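Local coordinates for type-2 ice-structuring protein (Brachyopsis rostratus, PDB 2ZIB), which binds to ice crystals and inhibits their growth, protecting fish blood from freezing in sea water at subzero temperatures, at residues 8-11 against 15-18; 18-23 against 51-56; 78-83 against 113-118; 104-109 against 122-127. All blocks are in the same frame, centred on the assembly; numbering follows the deposited sequence. Where two conformers were deposited one is given.

Contact 1: residues 8-11 against 15-18; sequences LVCP and TLHG
C10 and L16 meet at the middle of this surface contact, where the sulfur atom SG of C10 lies 3.5 Å from CA of L16 and 3.6 Å from its CB. The C10 side chain is turned so that SG stands anti to its own carbonyl carbon (chi1 -68°), which carries the sulfur across to the leucine. L16 answers with CG anti to its backbone N (chi1 -180°), and its fork then splits the work: methyl CD1 approaches the sulfur at 3.8 Å from SG of C10, while CD2 comes within 3.8 Å of the backbone O of L8. L8 extends the contact toward G18: its CB is 4.2 Å from CD1 of L16, and its extended tip puts CD1 3.6 Å from the carbonyl O of G18, just past the strand end. The two chain parts run roughly antiparallel, at 150°, yet no hydrogen bond joins them. T15 turns away and bonds through OG1 to Y56 OH, on the other side of strand 15-17. That extra hairpin and the disulfide from C10 to C21 on strand 20-26 are features of long-form C-type lectin domains. The contact itself is apolar, L16 packing on the sulfur and L8 meeting L16 and the G18 carbonyl; the C10-C21 disulfide provides the covalent tie, and V9 is also bonded through its backbone to I133.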
loop_
_atom_site.group_PDB
_atom_site.type_symbol
_atom_site.label_atom_id
_atom_site.label_comp_id
_atom_site.label_asym_id
_atom_site.label_seq_id
_atom_site.Cartn_x
_atom_site.Cartn_y
_atom_site.Cartn_z
ATOM N N LEU A 8 12.356 -6.269 18.028
ATOM C CA LEU A 8 11.763 -6.815 16.804
ATOM C C LEU A 8 12.776 -6.861 15.687
ATOM O O LEU A 8 13.697 -6.038 15.609
ATOM C CB LEU A 8 10.538 -5.999 16.413
ATOM C CG LEU A 8 9.356 -6.098 17.366
ATOM C CD1 LEU A 8 8.338 -5.004 16.979
ATOM C CD2 LEU A 8 8.706 -7.497 17.317
ATOM N N VAL A 9 12.586 -7.814 14.775
ATOM C CA VAL A 9 13.395 -7.865 13.556
ATOM C C VAL A 9 12.493 -8.076 12.364
ATOM O O VAL A 9 11.330 -8.478 12.494
ATOM C CB VAL A 9 14.497 -9.002 13.586
ATOM C CG1 VAL A 9 15.495 -8.822 14.758
ATOM C CG2 VAL A 9 13.915 -10.401 13.594
ATOM N N CYS A 10 13.072 -7.815 11.205
ATOM C CA CYS A 10 12.418 -8.101 9.946
ATOM C C CYS A 10 13.232 -9.100 9.147
ATOM O O CYS A 10 14.440 -9.104 9.263
ATOM C CB CYS A 10 12.201 -6.832 9.106
ATOM S SG CYS A 10 11.011 -5.686 9.811
ATOM N N PRO A 11 12.587 -9.888 8.282
ATOM C CA PRO A 11 13.348 -10.772 7.403
ATOM C C PRO A 11 14.232 -9.923 6.476
ATOM O O PRO A 11 13.909 -8.778 6.117
ATOM C CB PRO A 11 12.287 -11.462 6.551
ATOM C CG PRO A 11 11.021 -11.338 7.328
ATOM C CD PRO A 11 11.142 -10.005 8.056
ATOM N N THR A 15 12.137 -3.855 5.883
ATOM C CA THR A 15 12.566 -2.826 6.830
ATOM C C THR A 15 11.524 -2.597 7.895
ATOM O O THR A 15 10.302 -2.699 7.644
ATOM C CB THR A 15 12.903 -1.526 6.106
ATOM O OG1 THR A 15 11.756 -1.045 5.356
ATOM C CG2 THR A 15 14.048 -1.742 5.160
ATOM N N LEU A 16 12.004 -2.287 9.094
ATOM C CA LEU A 16 11.162 -2.196 10.263
ATOM C C LEU A 16 10.633 -0.776 10.509
ATOM O O LEU A 16 11.393 0.189 10.516
ATOM C CB LEU A 16 12.011 -2.662 11.485
ATOM C CG LEU A 16 11.277 -2.637 12.829
ATOM C CD1 LEU A 16 10.124 -3.638 12.926
ATOM C CD2 LEU A 16 12.263 -2.906 13.929
ATOM N N HIS A 17 9.326 -0.657 10.720
ATOM C CA HIS A 17 8.756 0.556 11.311
ATOM C C HIS A 17 7.721 0.144 12.328
ATOM O O HIS A 17 6.757 -0.541 11.995
ATOM C CB HIS A 17 8.074 1.483 10.260
ATOM C CG HIS A 17 7.371 2.649 10.899
ATOM N ND1 HIS A 17 6.038 2.627 11.267
ATOM C CD2 HIS A 17 7.867 3.817 11.366
ATOM C CE1 HIS A 17 5.729 3.759 11.880
ATOM N NE2 HIS A 17 6.833 4.476 11.996
ATOM N N GLY A 18 7.902 0.524 13.603
ATOM C CA GLY A 18 6.946 0.140 14.617
ATOM C C GLY A 18 6.887 -1.363 14.776
ATOM O O GLY A 18 7.937 -2.020 15.036
#

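Contact 2: residues 18-23 against 51-56; sequences GQRCFY and LEEQLY
Strand 20-23 and helix 51-56 keep their backbones well apart, the nearest pair of CA atoms, in F22 and Y56, being 9.8 Å from each other, so long side chains bridge the gap. R20 and F22, two apart on the strand, face E53 and Y56, three apart on the helix. NH1 of R20 donates to OE2 of E53 at 2.9 Å with an angle of 153°, forming a salt bridge. The carboxylate oxygen lies almost in the guanidinium plane, but the donor reaches it from above the carboxylate plane. A bend at chi3 (73°) brings the R20 head round to the glutamate, and CZ of F22 packs against one face of the guanidinium. The contact belongs to the C-type lectin fold, where the second helix, 51-60, packs beside the N-terminal strands that pair with the C-terminal strand 124-131. Next to the salt bridge the two rings meet obliquely, CD1 of F22 being 3.6 Å from CE2 of Y56, with the centroids 5.4 Å apart. The salt-bridge groups have further partners, NH1 of R20 at S47 O and OE1 of E53 at H49 N; Y56 OH bonds T15 OG1 on the neighbouring strand 15-17.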
loop_
_atom_site.group_PDB
_atom_site.type_symbol
_atom_site.label_atom_id
_atom_site.label_comp_id
_atom_site.label_asym_id
_atom_site.label_seq_id
_atom_site.Cartn_x
_atom_site.Cartn_y
_atom_site.Cartn_z
ATOM N N GLY A 18 7.902 0.524 13.603
ATOM C CA GLY A 18 6.946 0.140 14.617
ATOM C C GLY A 18 6.887 -1.363 14.776
ATOM O O GLY A 18 7.937 -2.020 15.036
ATOM N N GLN A 19 5.687 -1.916 14.624
ATOM C CA GLN A 19 5.476 -3.361 14.779
ATOM C C GLN A 19 5.405 -4.069 13.405
ATOM O O GLN A 19 4.967 -5.231 13.335
ATOM C CB GLN A 19 4.152 -3.573 15.511
ATOM C CG GLN A 19 4.086 -2.926 16.917
ATOM C CD GLN A 19 5.123 -3.544 17.793
ATOM O OE1 GLN A 19 6.091 -2.875 18.181
ATOM N NE2 GLN A 19 4.969 -4.848 18.073
ATOM N N ARG A 20 5.744 -3.362 12.316
ATOM C CA ARG A 20 5.559 -3.898 10.954
ATOM C C ARG A 20 6.855 -3.899 10.165
ATOM O O ARG A 20 7.763 -3.087 10.421
ATOM C CB ARG A 20 4.476 -3.064 10.246
ATOM C CG ARG A 20 3.125 -3.069 10.973
ATOM C CD ARG A 20 2.159 -2.077 10.345
ATOM N NE ARG A 20 1.669 -2.568 9.066
ATOM C CZ ARG A 20 1.019 -1.786 8.185
ATOM N NH1 ARG A 20 0.914 -0.476 8.372
ATOM N NH2 ARG A 20 0.541 -2.341 7.071
ATOM N N CYS A 21 6.883 -4.784 9.161
ATOM C CA CYS A 21 7.990 -4.884 8.210
ATOM C C CYS A 21 7.485 -4.567 6.821
ATOM O O CYS A 21 6.363 -4.968 6.464
ATOM C CB CYS A 21 8.564 -6.316 8.207
ATOM S SG CYS A 21 9.298 -6.770 9.767
ATOM N N PHE A 22 8.302 -3.829 6.062
ATOM C CA PHE A 22 7.907 -3.324 4.740
ATOM C C PHE A 22 8.877 -3.817 3.682
ATOM O O PHE A 22 10.083 -3.901 3.911
ATOM C CB PHE A 22 7.855 -1.798 4.777
ATOM C CG PHE A 22 6.771 -1.287 5.679
ATOM C CD1 PHE A 22 6.987 -1.156 7.064
ATOM C CD2 PHE A 22 5.504 -0.991 5.173
ATOM C CE1 PHE A 22 5.978 -0.722 7.902
ATOM C CE2 PHE A 22 4.455 -0.554 6.025
ATOM C CZ PHE A 22 4.707 -0.408 7.386
ATOM N N TYR A 23 8.342 -4.122 2.516
ATOM C CA TYR A 23 9.128 -4.567 1.361
ATOM C C TYR A 23 8.848 -3.717 0.149
ATOM O O TYR A 23 7.706 -3.620 -0.274
ATOM C CB TYR A 23 8.777 -6.027 1.051
ATOM C CG TYR A 23 9.644 -6.558 -0.076
ATOM C CD1 TYR A 23 10.956 -6.904 0.178
ATOM C CD2 TYR A 23 9.173 -6.662 -1.370
ATOM C CE1 TYR A 23 11.784 -7.362 -0.842
ATOM C CE2 TYR A 23 9.975 -7.111 -2.436
ATOM C CZ TYR A 23 11.290 -7.437 -2.148
ATOM O OH TYR A 23 12.129 -7.879 -3.141
ATOM N N LEU A 51 -0.380 9.426 9.442
ATOM C CA LEU A 51 0.587 10.201 8.689
ATOM C C LEU A 51 1.982 9.707 8.967
ATOM O O LEU A 51 2.828 9.733 8.078
ATOM C CB LEU A 51 0.473 11.703 9.011
ATOM C CG LEU A 51 1.427 12.582 8.178
ATOM C CD1 LEU A 51 1.308 12.556 6.642
ATOM C CD2 LEU A 51 1.290 14.052 8.676
ATOM N N GLU A 52 2.233 9.233 10.191
ATOM C CA GLU A 52 3.548 8.642 10.470
ATOM C C GLU A 52 3.909 7.503 9.515
ATOM O O GLU A 52 5.032 7.450 8.991
ATOM C CB GLU A 52 3.550 8.127 11.906
ATOM C CG GLU A 52 4.858 7.623 12.455
ATOM C CD GLU A 52 4.800 7.578 13.973
ATOM O OE1 GLU A 52 3.972 6.801 14.537
ATOM O OE2 GLU A 52 5.535 8.348 14.612
ATOM N N GLU A 53 2.961 6.607 9.289
ATOM C CA GLU A 53 3.180 5.507 8.329
ATOM C C GLU A 53 3.302 6.014 6.907
ATOM O O GLU A 53 4.180 5.572 6.179
ATOM C CB GLU A 53 2.053 4.484 8.464
ATOM C CG GLU A 53 2.287 3.568 9.648
ATOM C CD GLU A 53 1.287 2.448 9.739
ATOM O OE1 GLU A 53 0.239 2.483 9.058
ATOM O OE2 GLU A 53 1.560 1.461 10.475
ATOM N N GLN A 54 2.457 6.972 6.533
ATOM C CA GLN A 54 2.506 7.596 5.206
ATOM C C GLN A 54 3.913 8.099 4.957
ATOM O O GLN A 54 4.488 7.892 3.900
ATOM C CB GLN A 54 1.483 8.740 5.125
ATOM C CG GLN A 54 1.549 9.597 3.854
ATOM C CD GLN A 54 0.997 8.906 2.600
ATOM O OE1 GLN A 54 0.395 7.821 2.683
ATOM N NE2 GLN A 54 1.207 9.513 1.443
ATOM N N LEU A 55 4.453 8.850 5.928
ATOM C CA LEU A 55 5.756 9.453 5.744
ATOM C C LEU A 55 6.880 8.412 5.765
ATOM O O LEU A 55 7.855 8.531 5.023
ATOM C CB LEU A 55 5.994 10.533 6.827
ATOM C CG LEU A 55 5.084 11.775 6.738
ATOM C CD1 LEU A 55 5.333 12.681 7.998
ATOM C CD2 LEU A 55 5.298 12.558 5.393
ATOM N N TYR A 56 6.757 7.384 6.606
ATOM C CA TYR A 56 7.763 6.321 6.556
ATOM C C TYR A 56 7.796 5.641 5.171
ATOM O O TYR A 56 8.857 5.394 4.595
ATOM C CB TYR A 56 7.449 5.249 7.620
ATOM C CG TYR A 56 8.404 4.078 7.520
ATOM C CD1 TYR A 56 9.687 4.177 8.078
ATOM C CD2 TYR A 56 8.063 2.894 6.869
ATOM C CE1 TYR A 56 10.631 3.130 7.969
ATOM C CE2 TYR A 56 8.983 1.853 6.750
ATOM C CZ TYR A 56 10.247 1.962 7.307
ATOM O OH TYR A 56 11.137 0.913 7.196
#

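Contact 3: residues 78-83 against 113-118; sequences WSWTDG and KCWDDL
Two aromatic residues on segment 78-83, W78 and W80, reach across to D117 and W115. The ring pair is W80 with W115: the six-membered ring of W80 presents its edge to the face of the W115 six-membered ring in an offset edge-to-face stack, with planes at 82° and centroids 5.6 Å apart. The closest atoms, CZ2 of W80 and CH2 of W115, are separated by 3.8 Å. Apart from this, van der Waals contact joins W78 to D117, whose CB sits 3.4 Å from CH2 of W78. The carboxylate oxygen OD2 of D117 lies in the plane of the indole at its edge, 3.6 Å from CZ2 of W78. The first torsion of D117 (chi1 53°) places CG between backbone N and carbonyl carbon, with CB and OD2 against the W78 ring. Polar bonds hold these groups from outside: D117 OD1 and OD2 accept from the backbone N of N97 and D98, W78 NE1 donates to D98 OD1, and W115 NE1 to Q54 OE1. W115-D116-D117 probably corresponds to the WND motif that helps bind calcium in many C-type lectins, although this antifreeze protein is calcium-independent. The contact thus sets strand 79-80, paired with strand 69-70, against strand 115-118 of the main sheet; M105 of strand 104-107 and I67 of strand 65-67 pack against both W80 and W115, and helix 51-60 supplies Q54.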
loop_
_atom_site.group_PDB
_atom_site.type_symbol
_atom_site.label_atom_id
_atom_site.label_comp_id
_atom_site.label_asym_id
_atom_site.label_seq_id
_atom_site.Cartn_x
_atom_site.Cartn_y
_atom_site.Cartn_z
ATOM N N TRP A 78 -13.973 1.632 0.143
ATOM C CA TRP A 78 -12.559 1.243 0.188
ATOM C C TRP A 78 -12.339 0.185 1.276
ATOM O O TRP A 78 -12.873 0.288 2.377
ATOM C CB TRP A 78 -11.666 2.499 0.384
ATOM C CG TRP A 78 -11.715 3.355 -0.814
ATOM C CD1 TRP A 78 -12.599 4.392 -1.052
ATOM C CD2 TRP A 78 -10.990 3.147 -2.030
ATOM N NE1 TRP A 78 -12.473 4.801 -2.359
ATOM C CE2 TRP A 78 -11.487 4.055 -2.974
ATOM C CE3 TRP A 78 -9.998 2.215 -2.433
ATOM C CZ2 TRP A 78 -11.032 4.090 -4.296
ATOM C CZ3 TRP A 78 -9.546 2.266 -3.723
ATOM C CH2 TRP A 78 -10.053 3.180 -4.646
ATOM N N SER A 79 -11.446 -0.745 0.981
ATOM C CA SER A 79 -10.964 -1.753 1.932
ATOM C C SER A 79 -9.495 -1.984 1.713
ATOM O O SER A 79 -8.985 -1.837 0.597
ATOM C CB SER A 79 -11.604 -3.116 1.487
ATOM O OG SER A 79 -13.029 -3.102 1.403
ATOM N N TRP A 80 -8.821 -2.392 2.784
ATOM C CA TRP A 80 -7.438 -2.857 2.684
ATOM C C TRP A 80 -7.388 -4.366 2.496
ATOM O O TRP A 80 -8.143 -5.094 3.190
ATOM C CB TRP A 80 -6.658 -2.518 3.954
ATOM C CG TRP A 80 -6.474 -1.040 4.253
ATOM C CD1 TRP A 80 -6.947 -0.356 5.357
ATOM C CD2 TRP A 80 -5.692 -0.087 3.513
ATOM N NE1 TRP A 80 -6.566 0.957 5.319
ATOM C CE2 TRP A 80 -5.761 1.151 4.216
ATOM C CE3 TRP A 80 -4.923 -0.154 2.334
ATOM C CZ2 TRP A 80 -5.114 2.305 3.753
ATOM C CZ3 TRP A 80 -4.260 0.990 1.883
ATOM C CH2 TRP A 80 -4.372 2.216 2.600
ATOM N N THR A 81 -6.474 -4.860 1.674
ATOM C CA THR A 81 -6.401 -6.321 1.476
ATOM C C THR A 81 -6.032 -7.083 2.753
ATOM O O THR A 81 -6.338 -8.271 2.862
ATOM C CB THR A 81 -5.401 -6.692 0.405
ATOM O OG1 THR A 81 -4.131 -6.115 0.738
ATOM C CG2 THR A 81 -5.844 -6.207 -0.991
ATOM N N ASP A 82 -5.387 -6.413 3.709
ATOM C CA ASP A 82 -5.018 -7.091 4.954
ATOM C C ASP A 82 -6.161 -7.075 5.979
ATOM O O ASP A 82 -5.971 -7.575 7.085
ATOM C CB ASP A 82 -3.748 -6.512 5.562
ATOM C CG ASP A 82 -3.866 -5.067 5.974
ATOM O OD1 ASP A 82 -4.978 -4.493 5.954
ATOM O OD2 ASP A 82 -2.831 -4.469 6.377
ATOM N N GLY A 83 -7.329 -6.541 5.644
ATOM C CA GLY A 83 -8.465 -6.561 6.565
ATOM C C GLY A 83 -8.429 -5.507 7.656
ATOM O O GLY A 83 -9.353 -5.467 8.486
ATOM N N LYS A 113 3.107 11.960 -1.915
ATOM C CA LYS A 113 2.588 10.575 -2.131
ATOM C C LYS A 113 1.106 10.478 -1.814
ATOM O O LYS A 113 0.602 9.415 -1.438
ATOM C CB LYS A 113 3.428 9.589 -1.292
ATOM C CG LYS A 113 4.830 9.463 -1.794
ATOM C CD LYS A 113 4.898 8.347 -2.869
ATOM C CE LYS A 113 6.042 8.554 -3.892
ATOM N NZ LYS A 113 5.778 9.794 -4.778
ATOM N N CYS A 114 0.368 11.571 -2.027
ATOM C CA CYS A 114 -1.063 11.504 -1.819
ATOM C C CYS A 114 -1.681 10.408 -2.681
ATOM O O CYS A 114 -1.173 10.062 -3.778
ATOM C CB CYS A 114 -1.719 12.874 -2.059
ATOM S SG CYS A 114 -1.576 13.563 -3.742
ATOM N N TRP A 115 -2.811 9.868 -2.208
ATOM C CA TRP A 115 -3.395 8.692 -2.849
ATOM C C TRP A 115 -4.353 9.031 -3.994
ATOM O O TRP A 115 -5.011 10.077 -3.983
ATOM C CB TRP A 115 -4.187 7.873 -1.833
ATOM C CG TRP A 115 -3.420 7.491 -0.602
ATOM C CD1 TRP A 115 -2.065 7.587 -0.335
ATOM C CD2 TRP A 115 -4.018 6.990 0.583
ATOM N NE1 TRP A 115 -1.793 7.130 0.945
ATOM C CE2 TRP A 115 -2.980 6.779 1.533
ATOM C CE3 TRP A 115 -5.354 6.690 0.953
ATOM C CZ2 TRP A 115 -3.229 6.271 2.835
ATOM C CZ3 TRP A 115 -5.600 6.167 2.257
ATOM C CH2 TRP A 115 -4.532 5.977 3.172
ATOM N N ASP A 116 -4.455 8.131 -4.965
ATOM C CA ASP A 116 -5.407 8.264 -6.048
ATOM C C ASP A 116 -5.866 6.879 -6.447
ATOM O O ASP A 116 -5.158 5.890 -6.188
ATOM C CB ASP A 116 -4.769 9.034 -7.209
ATOM C CG ASP A 116 -5.747 9.571 -8.230
ATOM O OD1 ASP A 116 -6.981 9.481 -8.066
ATOM O OD2 ASP A 116 -5.259 10.159 -9.224
ATOM N N ASP A 117 -7.038 6.823 -7.085
ATOM C CA ASP A 117 -7.606 5.558 -7.545
ATOM C C ASP A 117 -7.475 5.461 -9.050
ATOM O O ASP A 117 -7.948 6.324 -9.789
ATOM C CB ASP A 117 -9.061 5.381 -7.025
ATOM C CG ASP A 117 -10.029 6.520 -7.294
ATOM O OD1 ASP A 117 -9.689 7.709 -7.501
ATOM O OD2 ASP A 117 -11.249 6.225 -7.199
ATOM N N LEU A 118 -6.741 4.440 -9.481
ATOM C CA LEU A 118 -6.336 4.268 -10.889
ATOM C C LEU A 118 -6.846 2.911 -11.385
ATOM O O LEU A 118 -7.213 2.043 -10.571
ATOM C CB LEU A 118 -4.796 4.265 -10.983
ATOM C CG LEU A 118 -4.117 5.618 -11.127
ATOM C CD1 LEU A 118 -4.366 6.256 -12.459
ATOM C CD2 LEU A 118 -4.422 6.643 -10.005
#

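Contact 4: residues 104-109 against 122-127; sequences CMQMTA and ASHASI
Q106 and H124 alone make the direct contact between these segments: the amide nitrogen NE2 of Q106 is 3.2 Å from NE2 of H124 and 3.3 Å from its CD2. The amide and imidazole planes stand nearly square to each other, 84° apart, and the approach to the ring is oblique. Q106 starts with CG tucked between its backbone N and carbonyl carbon (chi1 54°) and then runs straight (chi2 177°), which carries the amide away from its own strand and over toward the histidine. H124 swings its ring in from strand 124-131 with CG anti to the carbonyl carbon. The backbones themselves stay apart, the nearest CA atoms, in Q106 and S126, being 8.5 Å from each other.

W66 comes next. Placed on the strand that runs between the two, it touches Q106 and meets the H124 ring edge-to-face, while its NE1 donates to the O of A122. I64 packs on Q106 and H124 alike, and L118 lies against Q106. Further out, the disulfide C104-C120 ties the start of strand 104-107 to the chain beyond strand 115-118. W66 begins the W66-I67-G68-G69 sequence, which probably corresponds to the WIGL motif of C-type lectins. Strand 65-67 pairs antiparallel with 104-107 and parallel with 124-131; M107 and I127 turn to the other face of the sheet and pack on I57 of helix 51-60.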
loop_
_atom_site.group_PDB
_atom_site.type_symbol
_atom_site.label_atom_id
_atom_site.label_comp_id
_atom_site.label_asym_id
_atom_site.label_seq_id
_atom_site.Cartn_x
_atom_site.Cartn_y
_atom_site.Cartn_z
ATOM N N CYS A 104 -8.356 0.797 -7.964
ATOM C CA CYS A 104 -7.211 0.395 -7.140
ATOM C C CYS A 104 -6.421 1.618 -6.622
ATOM O O CYS A 104 -6.191 2.600 -7.362
ATOM C CB CYS A 104 -6.292 -0.510 -7.953
ATOM S SG CYS A 104 -6.890 -2.198 -8.045
ATOM N N MET A 105 -5.977 1.559 -5.363
ATOM C CA MET A 105 -5.328 2.692 -4.716
ATOM C C MET A 105 -3.830 2.683 -4.890
ATOM O O MET A 105 -3.168 1.656 -4.690
ATOM C CB MET A 105 -5.655 2.610 -3.239
ATOM C CG MET A 105 -5.135 3.762 -2.374
ATOM S SD MET A 105 -5.211 3.374 -0.607
ATOM C CE MET A 105 -6.956 3.555 -0.232
ATOM N N GLN A 106 -3.271 3.846 -5.202
ATOM C CA GLN A 106 -1.838 4.002 -5.245
ATOM C C GLN A 106 -1.423 5.273 -4.515
ATOM O O GLN A 106 -2.198 6.216 -4.402
ATOM C CB GLN A 106 -1.293 4.107 -6.669
ATOM C CG GLN A 106 -1.940 5.169 -7.505
ATOM C CD GLN A 106 -1.348 5.304 -8.892
ATOM O OE1 GLN A 106 -0.969 6.425 -9.255
ATOM N NE2 GLN A 106 -1.256 4.220 -9.647
ATOM N N MET A 107 -0.159 5.286 -4.092
ATOM C CA MET A 107 0.538 6.552 -3.759
ATOM C C MET A 107 0.994 7.126 -5.097
ATOM O O MET A 107 1.702 6.430 -5.873
ATOM C CB MET A 107 1.719 6.307 -2.832
ATOM C CG MET A 107 1.297 5.685 -1.495
ATOM S SD MET A 107 2.722 5.172 -0.508
ATOM C CE MET A 107 2.794 6.388 0.726
ATOM N N THR A 108 0.637 8.396 -5.362
ATOM C CA THR A 108 0.958 9.032 -6.631
ATOM C C THR A 108 2.384 9.568 -6.696
ATOM O O THR A 108 3.158 9.477 -5.727
ATOM C CB THR A 108 -0.025 10.150 -6.964
ATOM O OG1 THR A 108 0.113 11.219 -6.006
ATOM C CG2 THR A 108 -1.484 9.695 -7.024
ATOM N N ALA A 109 2.733 10.129 -7.854
ATOM C CA ALA A 109 4.044 10.714 -8.094
ATOM C C ALA A 109 4.207 12.073 -7.398
ATOM O O ALA A 109 5.317 12.605 -7.377
ATOM C CB ALA A 109 4.246 10.889 -9.575
ATOM N N ALA A 122 -2.890 -0.887 -14.352
ATOM C CA ALA A 122 -1.689 -0.069 -14.527
ATOM C C ALA A 122 -0.475 -0.768 -13.890
ATOM O O ALA A 122 -0.589 -1.432 -12.841
ATOM C CB ALA A 122 -1.878 1.344 -13.913
ATOM N N SER A 123 0.692 -0.578 -14.494
ATOM C CA SER A 123 1.888 -1.270 -14.094
ATOM C C SER A 123 2.766 -0.383 -13.247
ATOM O O SER A 123 3.325 0.586 -13.748
ATOM C CB SER A 123 2.632 -1.662 -15.364
ATOM O OG SER A 123 3.707 -2.495 -14.973
ATOM N N HIS A 124 2.888 -0.683 -11.960
ATOM C CA HIS A 124 3.633 0.141 -11.018
ATOM C C HIS A 124 4.390 -0.710 -10.033
ATOM O O HIS A 124 4.011 -1.868 -9.753
ATOM C CB HIS A 124 2.683 1.084 -10.242
ATOM C CG HIS A 124 1.978 2.075 -11.110
ATOM N ND1 HIS A 124 2.643 3.082 -11.793
ATOM C CD2 HIS A 124 0.656 2.243 -11.392
ATOM C CE1 HIS A 124 1.747 3.812 -12.437
ATOM N NE2 HIS A 124 0.542 3.341 -12.192
ATOM N N ALA A 125 5.469 -0.144 -9.493
ATOM C CA ALA A 125 6.123 -0.700 -8.311
ATOM C C ALA A 125 5.111 -0.754 -7.154
ATOM O O ALA A 125 3.995 -0.209 -7.258
ATOM C CB ALA A 125 7.355 0.172 -7.963
ATOM N N SER A 126 5.512 -1.394 -6.045
ATOM C CA SER A 126 4.562 -1.592 -4.959
ATOM C C SER A 126 5.296 -1.718 -3.655
ATOM O O SER A 126 6.527 -1.871 -3.603
ATOM C CB SER A 126 3.700 -2.820 -5.263
ATOM O OG SER A 126 4.517 -3.998 -5.462
ATOM N N ILE A 127 4.531 -1.746 -2.585
ATOM C CA ILE A 127 5.079 -1.923 -1.235
ATOM C C ILE A 127 4.227 -2.908 -0.473
ATOM O O ILE A 127 2.977 -2.794 -0.437
ATOM C CB ILE A 127 5.274 -0.595 -0.488
ATOM C CG1 ILE A 127 5.974 -0.788 0.853
ATOM C CG2 ILE A 127 4.041 0.164 -0.427
ATOM C CD1 ILE A 127 7.304 0.005 0.979
#

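In the fold
Contact 1 is the surface member, without a buried residue among those that touch, and contact 3 is the buried one; contacts 2 and 4 lie between. Contacts 1 and 2 share G18 and the N-terminal hairpin, are joined by the C10-C21 disulfide, and pass from apolar packing to a salt bridge beside an aromatic pair. Contacts 3 and 4 lie on neighbouring paired strands, 115-118 and 104-107, and their segments alternate along the chain, with K113 NZ bonding T108 O. Indoles dominate contact 3, whereas contact 4 rests on one amide and one imidazole. Helix 51-60 links contact 2 to contacts 3 and 4 through Q54, which lies near W115 and M107.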